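Local coordinates for protein fiber (Bovine adenovirus 4, PDB 4UE0) that forms the trimeric head of the viral attachment fibre and probably recognises an adhesion receptor on the host cell surface during entry, at residues Ile35-Asn39 with Leu60-Val65. Residues are numbered along the deposited sequence; the frame is centred on the assembly and turned at random. Where two conformers were deposited one is given.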
# COMPACT_ATOMS: atom_id res chain seq x y z
N ILE A 35 10.03 -13.70 1.30
CA ILE A 35 9.29 -12.47 1.58
C ILE A 35 8.32 -12.75 2.74
O ILE A 35 7.60 -13.76 2.74
CB ILE A 35 8.49 -11.99 0.38
CG1 ILE A 35 9.33 -12.02 -0.88
CG2 ILE A 35 7.98 -10.59 0.64
CD1 ILE A 35 8.51 -11.82 -2.15
N TYR A 36 8.35 -11.84 3.71
CA TYR A 36 7.49 -11.89 4.90
C TYR A 36 6.56 -10.69 4.80
O TYR A 36 7.02 -9.55 4.78
CB TYR A 36 8.33 -11.81 6.17
CG TYR A 36 9.29 -12.96 6.27
CD1 TYR A 36 8.86 -14.17 6.78
CD2 TYR A 36 10.59 -12.86 5.80
CE1 TYR A 36 9.71 -15.26 6.84
CE2 TYR A 36 11.45 -13.95 5.86
CZ TYR A 36 11.00 -15.15 6.39
OH TYR A 36 11.83 -16.23 6.46
N ILE A 37 5.26 -10.97 4.71
CA ILE A 37 4.24 -9.94 4.51
C ILE A 37 3.33 -9.91 5.73
O ILE A 37 2.85 -10.96 6.19
CB ILE A 37 3.42 -10.21 3.22
CG1 ILE A 37 4.31 -10.03 1.99
CG2 ILE A 37 2.22 -9.30 3.13
CD1 ILE A 37 3.83 -10.75 0.76
N LEU A 38 3.07 -8.70 6.22
CA LEU A 38 2.10 -8.47 7.28
C LEU A 38 1.14 -7.40 6.81
O LEU A 38 1.57 -6.32 6.41
CB LEU A 38 2.78 -7.99 8.57
CG LEU A 38 1.86 -7.75 9.77
CD1 LEU A 38 1.11 -9.00 10.19
CD2 LEU A 38 2.65 -7.20 10.95
N ASN A 39 -0.16 -7.67 6.87
CA ASN A 39 -1.08 -6.63 6.60
C ASN A 39 -2.19 -6.52 7.58
O ASN A 39 -2.40 -7.38 8.42
CB ASN A 39 -1.57 -6.73 5.21
CG ASN A 39 -2.24 -8.01 4.94
OD1 ASN A 39 -2.97 -8.56 5.78
ND2 ASN A 39 -1.95 -8.55 3.76
N LEU A 60 1.33 -16.30 13.09
CA LEU A 60 1.83 -14.94 13.03
C LEU A 60 3.26 -14.84 13.52
O LEU A 60 4.10 -14.08 13.00
CB LEU A 60 0.92 -14.07 13.85
CG LEU A 60 1.03 -12.59 13.67
CD1 LEU A 60 1.02 -12.11 12.22
CD2 LEU A 60 -0.13 -12.00 14.43
N GLU A 61 3.57 -15.59 14.56
CA GLU A 61 4.92 -15.53 15.08
C GLU A 61 5.92 -15.93 13.99
O GLU A 61 7.07 -15.49 14.05
CB GLU A 61 5.10 -16.45 16.28
CG GLU A 61 4.66 -15.91 17.62
CD GLU A 61 5.12 -16.81 18.76
OE1 GLU A 61 4.64 -17.96 18.80
OE2 GLU A 61 5.94 -16.39 19.59
N SER A 62 5.50 -16.76 13.02
CA SER A 62 6.42 -17.32 12.02
C SER A 62 7.02 -16.28 11.08
O SER A 62 8.02 -16.58 10.42
CB SER A 62 5.75 -18.48 11.24
OG SER A 62 4.76 -18.06 10.28
N ILE A 63 6.44 -15.08 11.00
CA ILE A 63 6.96 -14.09 10.08
C ILE A 63 8.02 -13.20 10.74
O ILE A 63 8.66 -12.37 10.05
CB ILE A 63 5.84 -13.22 9.43
CG1 ILE A 63 5.19 -12.27 10.44
CG2 ILE A 63 4.81 -14.07 8.70
CD1 ILE A 63 4.34 -11.20 9.82
N PHE A 64 8.20 -13.33 12.05
CA PHE A 64 9.16 -12.50 12.78
C PHE A 64 10.50 -13.21 12.89
O PHE A 64 10.91 -13.65 13.95
CB PHE A 64 8.62 -12.07 14.16
CG PHE A 64 7.44 -11.13 14.09
CD1 PHE A 64 6.16 -11.63 13.90
CD2 PHE A 64 7.60 -9.73 14.16
CE1 PHE A 64 5.08 -10.81 13.83
CE2 PHE A 64 6.49 -8.90 14.08
CZ PHE A 64 5.24 -9.44 13.90
N VAL A 65 11.16 -13.32 11.75
CA VAL A 65 12.42 -14.05 11.62
C VAL A 65 13.58 -13.09 11.72
O VAL A 65 14.65 -13.45 12.20
CB VAL A 65 12.47 -14.79 10.27
CG1 VAL A 65 13.87 -15.26 9.92
CG2 VAL A 65 11.49 -15.96 10.29
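Tyr36 and Leu38 stand as two bumps on the same side of the extended strand, and Ile63 fills the hollow between them. The CA-to-CB bonds of Tyr36 and Leu38 run toward residues 60-65, whereas that of Ile37 turns away. The backbones come closest at Tyr36 and Ile63, with CA atoms 5.7 Å apart.

CD1 of Ile63 lies 3.8 Å from CB of Leu38 and 3.9 Å from O of Ile37; its CB sits 4.1 Å from CD1 of Tyr36. Leu38 reaches past it to Leu60, with 3.7 Å between their CD1 atoms. The Tyr36 ring leans obliquely along the turn, its CD1 3.7 Å from O of Ile63, while CG2 of Val65 closes on its CE1 at 3.9 Å.

Helix 58-61 supplies Leu60; a type I turn from Glu61 to Phe64, closed by Phe64 N to Glu61 O at 3.2 Å, holds Ile63, and Val65 follows. An inverse gamma turn centred on Phe64 overlaps it, its Val65 N to Ile63 O bond (3.2 Å) weak. The Phe64 CA-to-CB bond points away, yet the ring swings back until CZ is 4.5 Å from CD2 of Leu38, and packs edge-to-face on Phe70.

The strand's backbone bonds go to sheet neighbours such as Ile118. The 311 Å² buried here is largely apolar: hydrogen bonds between the segments are absent, and most close pairs are carbon-carbon. Leu38 and Phe64 both touch Ile90 of the second sheet. Val65 is exposed, but Leu38, Leu60 and Ile63 lie on the interior side of a beta-sandwich, the connection after strand 51-55 packing on the opposing sheet, in keeping with an adenovirus fibre head.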